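Local coordinates for L-ribulose 3-epimerase (Methylomonas sp. DH-1, PDB 7CJ4), which catalyses the manganese-dependent epimerization of ketoses at C3, acting most strongly on L-ribulose and also interconverting D-allulose and D-fructose, at residues 150-155 against 181-186; 215-220 against 246-251. All blocks are in the same frame, centred on the assembly; numbering follows the deposited sequence.

Contact 1: residues 150-155 against 181-186. With MN (manganese (II) ion), chain C.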
loop_
_atom_site.group_PDB
_atom_site.type_symbol
_atom_site.label_atom_id
_atom_site.label_comp_id
_atom_site.label_asym_id
_atom_site.label_seq_id
_atom_site.Cartn_x
_atom_site.Cartn_y
_atom_site.Cartn_z
ATOM N N ASP A 150 11.183 7.687 -17.732
ATOM C CA ASP A 150 9.785 7.256 -17.501
ATOM C C ASP A 150 9.512 7.396 -16.002
ATOM O O ASP A 150 10.182 6.700 -15.216
ATOM C CB ASP A 150 9.589 5.833 -18.020
ATOM C CG ASP A 150 10.327 5.586 -19.322
ATOM O OD1 ASP A 150 9.762 5.898 -20.387
ATOM O OD2 ASP A 150 11.479 5.116 -19.254
ATOM N N LEU A 151 8.608 8.302 -15.623
ATOM C CA LEU A 151 8.261 8.554 -14.202
ATOM C C LEU A 151 7.272 7.475 -13.754
ATOM O O LEU A 151 6.163 7.425 -14.302
ATOM C CB LEU A 151 7.658 9.954 -14.048
ATOM C CG LEU A 151 8.349 11.083 -14.810
ATOM C CD1 LEU A 151 8.179 12.404 -14.087
ATOM C CD2 LEU A 151 9.820 10.810 -15.020
ATOM N N GLU A 152 7.673 6.630 -12.805
ATOM C CA GLU A 152 6.833 5.513 -12.305
ATOM C C GLU A 152 5.807 6.050 -11.302
ATOM O O GLU A 152 6.207 6.550 -10.221
ATOM C CB GLU A 152 7.708 4.424 -11.686
ATOM C CG GLU A 152 6.915 3.216 -11.212
ATOM C CD GLU A 152 7.764 2.035 -10.773
ATOM O OE1 GLU A 152 8.953 2.245 -10.462
ATOM O OE2 GLU A 152 7.238 0.908 -10.740
ATOM N N VAL A 153 4.521 5.943 -11.639
ATOM C CA VAL A 153 3.412 6.256 -10.692
ATOM C C VAL A 153 3.377 5.127 -9.659
ATOM O O VAL A 153 3.217 3.966 -10.087
ATOM C CB VAL A 153 2.070 6.423 -11.427
ATOM C CG1 VAL A 153 0.895 6.466 -10.464
ATOM C CG2 VAL A 153 2.088 7.662 -12.304
ATOM N N VAL A 154 3.578 5.452 -8.372
ATOM C CA VAL A 154 3.575 4.459 -7.254
ATOM C C VAL A 154 2.495 4.829 -6.229
ATOM O O VAL A 154 1.975 5.960 -6.284
ATOM C CB VAL A 154 4.964 4.323 -6.599
ATOM C CG1 VAL A 154 5.988 3.807 -7.600
ATOM C CG2 VAL A 154 5.442 5.615 -5.955
ATOM N N ASN A 155 2.168 3.892 -5.332
ATOM C CA ASN A 155 1.054 4.041 -4.359
ATOM C C ASN A 155 1.441 5.071 -3.294
ATOM O O ASN A 155 2.606 5.488 -3.266
ATOM C CB ASN A 155 0.675 2.717 -3.696
ATOM C CG ASN A 155 1.759 2.190 -2.789
ATOM O OD1 ASN A 155 2.041 2.779 -1.737
ATOM N ND2 ASN A 155 2.369 1.092 -3.203
ATOM N N PHE A 181 8.262 10.277 -20.181
ATOM C CA PHE A 181 7.086 9.387 -20.351
ATOM C C PHE A 181 6.520 8.972 -18.994
ATOM O O PHE A 181 7.186 9.144 -17.958
ATOM C CB PHE A 181 7.445 8.119 -21.128
ATOM C CG PHE A 181 7.942 8.380 -22.525
ATOM C CD1 PHE A 181 9.270 8.699 -22.746
ATOM C CD2 PHE A 181 7.080 8.316 -23.611
ATOM C CE1 PHE A 181 9.732 8.948 -24.028
ATOM C CE2 PHE A 181 7.544 8.568 -24.892
ATOM C CZ PHE A 181 8.869 8.881 -25.097
ATOM N N LEU A 182 5.307 8.420 -19.037
ATOM C CA LEU A 182 4.637 7.777 -17.884
ATOM C C LEU A 182 5.153 6.344 -17.761
ATOM O O LEU A 182 5.380 5.707 -18.803
ATOM C CB LEU A 182 3.125 7.790 -18.108
ATOM C CG LEU A 182 2.303 7.120 -17.010
ATOM C CD1 LEU A 182 2.418 7.891 -15.706
ATOM C CD2 LEU A 182 0.848 7.001 -17.434
ATOM N N HIS A 183 5.359 5.895 -16.524
ATOM C CA HIS A 183 5.759 4.512 -16.163
ATOM C C HIS A 183 4.692 3.945 -15.224
ATOM O O HIS A 183 4.501 4.516 -14.137
ATOM C CB HIS A 183 7.176 4.517 -15.568
ATOM C CG HIS A 183 7.617 3.190 -15.053
ATOM N ND1 HIS A 183 8.833 3.011 -14.436
ATOM C CD2 HIS A 183 7.006 1.987 -15.043
ATOM C CE1 HIS A 183 8.968 1.751 -14.090
ATOM N NE2 HIS A 183 7.860 1.100 -14.453
ATOM N N LEU A 184 3.975 2.910 -15.667
ATOM C CA LEU A 184 2.858 2.286 -14.906
ATOM C C LEU A 184 3.310 0.924 -14.370
ATOM O O LEU A 184 4.077 0.226 -15.063
ATOM C CB LEU A 184 1.627 2.134 -15.804
ATOM C CG LEU A 184 0.833 3.409 -16.090
ATOM C CD1 LEU A 184 -0.396 3.092 -16.937
ATOM C CD2 LEU A 184 0.426 4.104 -14.799
ATOM N N ASP A 185 2.831 0.572 -13.179
ATOM C CA ASP A 185 3.198 -0.665 -12.451
ATOM C C ASP A 185 1.909 -1.282 -11.903
ATOM O O ASP A 185 1.232 -0.617 -11.103
ATOM C CB ASP A 185 4.218 -0.345 -11.356
ATOM C CG ASP A 185 4.702 -1.573 -10.612
ATOM O OD1 ASP A 185 3.915 -2.536 -10.523
ATOM O OD2 ASP A 185 5.862 -1.549 -10.119
ATOM N N THR A 186 1.567 -2.492 -12.338
ATOM C CA THR A 186 0.273 -3.137 -12.001
ATOM C C THR A 186 0.130 -3.208 -10.473
ATOM O O THR A 186 -1.006 -3.033 -9.988
ATOM C CB THR A 186 0.138 -4.499 -12.689
ATOM O OG1 THR A 186 1.243 -5.304 -12.279
ATOM C CG2 THR A 186 0.084 -4.384 -14.198
HETATM MN MN MN C . 7.889 -0.986 -10.143
HETATM O O HOH W 1 1.733 2.688 -11.704
HETATM O O HOH W 2 8.401 -0.294 -8.127
#
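Residues 150-152 pair with 181-183 as neighbouring parallel strands of the barrel wall, in the buried contact of 150-155 with 181-186, where Glu-152 and Asp-185 carry the pairing into the metal site at the strands' C-terminal ends. The backbone ladder alternates: Leu-151 N donates to Phe-181 O (2.9 Å), His-183 N to Leu-151 O, and Val-153 N to His-183 O, the last approaching almost in line with the carbonyl. Beyond the last direct bond, water 1 bridges the chains, donating to Val-153 O and accepting from Asp-185 N (2.8 Å). On the face shared by Asp-150, Glu-152 and His-183, the carboxylate of Glu-152 stacks on the imidazole with the planes only 9° apart, and its CB makes a CH-pi contact 3.7 Å from the ring centroid. With CG anti to the backbone N (chi1 -177°) and the chain extended beyond it, Glu-152 runs along the ring until OE2 reaches the manganese at 2.1 Å. The two strands and helix 165-175 form a beta-alpha-beta unit of the TIM barrel, whose catalytic groups sit at this end of the strands. Asp-185 supplies the second ligand here, OD2 at 2.1 Å, its carboxylate nearly coplanar with that of Glu-152, while OD1 caps Tyr-187 N at the start of helix 186-192. Histidine suits position 183 twice over: its flat face backs Glu-152, and its ND1 accepts a bond from Gly-110 N; with an alanine in its place, Glu-152 would probably lose the surface it lies against and Gly-110 N its imidazole acceptor. Leu-151 and Leu-182 turn to the other face, against helix 165-175, and Val-153 CG2 meets Leu-182 CD1 at 3.4 Å, tighter than usual for two methyl groups.

Contact 2: residues 215-220 against 246-251. With MN (manganese (II) ion), chain C.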
loop_
_atom_site.group_PDB
_atom_site.type_symbol
_atom_site.label_atom_id
_atom_site.label_comp_id
_atom_site.label_asym_id
_atom_site.label_seq_id
_atom_site.Cartn_x
_atom_site.Cartn_y
_atom_site.Cartn_z
ATOM N N SER A 215 -0.405 -8.350 -6.903
ATOM C CA SER A 215 -0.946 -7.504 -5.805
ATOM C C SER A 215 -0.006 -7.543 -4.590
ATOM O O SER A 215 0.177 -6.490 -3.951
ATOM C CB SER A 215 -2.354 -7.926 -5.438
ATOM O OG SER A 215 -2.414 -9.316 -5.145
ATOM N N HIS A 216 0.566 -8.713 -4.290
ATOM C CA HIS A 216 1.445 -8.961 -3.113
ATOM C C HIS A 216 2.908 -9.020 -3.566
ATOM O O HIS A 216 3.779 -9.227 -2.696
ATOM C CB HIS A 216 1.003 -10.230 -2.365
ATOM C CG HIS A 216 0.796 -11.427 -3.239
ATOM N ND1 HIS A 216 1.661 -11.753 -4.268
ATOM C CD2 HIS A 216 -0.152 -12.392 -3.221
ATOM C CE1 HIS A 216 1.256 -12.869 -4.844
ATOM N NE2 HIS A 216 0.148 -13.283 -4.215
ATOM N N ARG A 217 3.147 -8.857 -4.874
ATOM C CA ARG A 217 4.490 -8.790 -5.525
ATOM C C ARG A 217 5.162 -10.171 -5.529
ATOM O O ARG A 217 6.403 -10.232 -5.611
ATOM C CB ARG A 217 5.376 -7.752 -4.829
ATOM C CG ARG A 217 4.715 -6.390 -4.671
ATOM C CD ARG A 217 5.718 -5.270 -4.464
ATOM N NE ARG A 217 5.952 -4.494 -5.677
ATOM C CZ ARG A 217 6.612 -3.341 -5.710
ATOM N NH1 ARG A 217 7.113 -2.826 -4.601
ATOM N NH2 ARG A 217 6.758 -2.699 -6.852
ATOM N N GLY A 218 4.372 -11.241 -5.464
ATOM C CA GLY A 218 4.867 -12.626 -5.560
ATOM C C GLY A 218 4.617 -13.189 -6.945
ATOM O O GLY A 218 4.704 -12.414 -7.909
ATOM N N TYR A 219 4.303 -14.483 -7.030
ATOM C CA TYR A 219 3.992 -15.203 -8.292
ATOM C C TYR A 219 2.848 -14.488 -9.016
ATOM O O TYR A 219 1.803 -14.209 -8.397
ATOM C CB TYR A 219 3.648 -16.670 -8.013
ATOM C CG TYR A 219 4.847 -17.578 -7.937
ATOM C CD1 TYR A 219 5.570 -17.721 -6.764
ATOM C CD2 TYR A 219 5.282 -18.266 -9.054
ATOM C CE1 TYR A 219 6.683 -18.538 -6.697
ATOM C CE2 TYR A 219 6.390 -19.090 -9.003
ATOM C CZ TYR A 219 7.097 -19.227 -7.823
ATOM O OH TYR A 219 8.198 -20.041 -7.790
ATOM N N LEU A 220 3.048 -14.201 -10.301
ATOM C CA LEU A 220 1.970 -13.746 -11.216
ATOM C C LEU A 220 0.859 -14.801 -11.195
ATOM O O LEU A 220 1.172 -15.984 -11.421
ATOM C CB LEU A 220 2.541 -13.550 -12.625
ATOM C CG LEU A 220 3.646 -12.500 -12.746
ATOM C CD1 LEU A 220 3.876 -12.106 -14.196
ATOM C CD2 LEU A 220 3.329 -11.266 -11.909
ATOM N N GLU A 246 8.651 -7.575 -11.969
ATOM C CA GLU A 246 9.173 -7.022 -10.696
ATOM C C GLU A 246 8.590 -7.884 -9.575
ATOM O O GLU A 246 7.374 -8.179 -9.624
ATOM C CB GLU A 246 8.792 -5.542 -10.586
ATOM C CG GLU A 246 9.478 -4.800 -9.451
ATOM C CD GLU A 246 9.155 -3.315 -9.344
ATOM O OE1 GLU A 246 9.952 -2.577 -8.751
ATOM O OE2 GLU A 246 8.108 -2.897 -9.846
ATOM N N SER A 247 9.434 -8.329 -8.647
ATOM C CA SER A 247 9.030 -9.221 -7.536
ATOM C C SER A 247 10.023 -9.080 -6.382
ATOM O O SER A 247 11.226 -8.868 -6.641
ATOM C CB SER A 247 8.913 -10.647 -7.991
ATOM O OG SER A 247 8.394 -11.468 -6.951
ATOM N N PHE A 248 9.515 -9.199 -5.158
ATOM C CA PHE A 248 10.283 -9.005 -3.902
ATOM C C PHE A 248 9.852 -10.064 -2.885
ATOM O O PHE A 248 8.647 -10.177 -2.560
ATOM C CB PHE A 248 10.088 -7.585 -3.369
ATOM C CG PHE A 248 10.587 -6.509 -4.298
ATOM C CD1 PHE A 248 11.931 -6.174 -4.342
ATOM C CD2 PHE A 248 9.714 -5.844 -5.147
ATOM C CE1 PHE A 248 12.388 -5.190 -5.204
ATOM C CE2 PHE A 248 10.174 -4.863 -6.010
ATOM C CZ PHE A 248 11.508 -4.537 -6.039
ATOM N N SER A 249 10.833 -10.840 -2.426
ATOM C CA SER A 249 10.695 -11.841 -1.341
ATOM C C SER A 249 11.857 -11.635 -0.366
ATOM O O SER A 249 12.932 -11.177 -0.822
ATOM C CB SER A 249 10.654 -13.242 -1.907
ATOM O OG SER A 249 10.636 -14.216 -0.873
ATOM N N SER A 250 11.640 -11.915 0.923
ATOM C CA SER A 250 12.686 -11.871 1.978
ATOM C C SER A 250 13.832 -12.819 1.596
ATOM O O SER A 250 14.904 -12.740 2.242
ATOM C CB SER A 250 12.114 -12.200 3.338
ATOM O OG SER A 250 11.314 -13.370 3.291
ATOM N N GLU A 251 13.609 -13.659 0.574
ATOM C CA GLU A 251 14.593 -14.648 0.052
ATOM C C GLU A 251 15.836 -13.917 -0.473
ATOM O O GLU A 251 16.966 -14.341 -0.136
ATOM C CB GLU A 251 13.962 -15.518 -1.040
ATOM C CG GLU A 251 13.961 -16.996 -0.695
ATOM C CD GLU A 251 15.291 -17.692 -0.927
ATOM O OE1 GLU A 251 16.039 -17.252 -1.822
ATOM O OE2 GLU A 251 15.576 -18.670 -0.211
HETATM MN MN MN C . 7.889 -0.986 -10.143
HETATM O O HOH W 2 8.401 -0.294 -8.127
HETATM O O HOH W 3 5.956 -4.418 -9.432
HETATM O O HOH W 4 5.096 -9.964 -8.559
#
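Arg-217 and Glu-246 lie side by side with opposite charges yet make no direct N-H bond: Glu-246 OE1 stands well out of the guanidinium plane, so its salt bridge from Arg-217 NH2 is long, 3.7 Å, and works through charge alone. Glu-246 OE2 is the nearer oxygen, 3.3 Å from Arg-217 NH2. Two waters link the groups instead. Both accept from Arg-217 NH2 at the edge of the guanidinium; water 2 donates to Glu-246 OE1 (2.8 Å) and water 3 lies 2.7 Å from OE2. Glu-246, extended with CG anti to its backbone N (chi1 -170°), carries OE2 to within 1.9 Å of the manganese, and water 2 is itself a metal ligand. The positive arginine probably steadies the negative charge gathered around the ion, and both residues bind D-allulose and D-fructose.

The guanidinium is held from one side by Phe-248, whose CE2 sits 3.8 Å above its plane and over its centre. The planes are 54° apart, so the two groups are not stacked parallel. A bend in the arginine chain at chi3 (102°) turns the flat group into this place. Phe-248 also packs its ring edge-to-face with His-12, another sugar-binding residue.

Behind these side chains the backbones are joined at Arg-217 O, which receives Ser-247 OG at 2.7 Å and, weakly, Phe-248 N. A serine suits this place, its short hydroxyl reaching the carbonyl directly. Water 4 adds a bridge, donating to Gly-218 O and Glu-246 O. Gly-218 N in turn bonds in plane to His-216 ND1, and His-216 O accepts from Arg-156 of the second subunit.

The loop 215-220 follows strand 207-212 and the loop 246-251 follows strand 242-245; Arg-217 rests against helix 186-192, and Ser-247 touches helix 271-285.

Contacts 1 and 2 lie 18 Å apart between centres, yet both converge on one manganese ion. Glu-152 and Asp-185 reach it from contact 1 and Glu-246 from contact 2, while His-211, on strand 207-212, which lies between strands 180-185 and 242-245, and water 2 complete the set of ligands. Sharing the metal brings Asp-185 OD2 and Glu-246 OE2 within 2.6 Å, a closeness of like charges that the cation probably makes tolerable. Arg-217 NH2 adds a salt bridge to Asp-185 OD2 at 3.6 Å, linking contact 2 to contact 1. Glu-152 and Glu-246, probably the two proton donor/acceptors, come one from each contact.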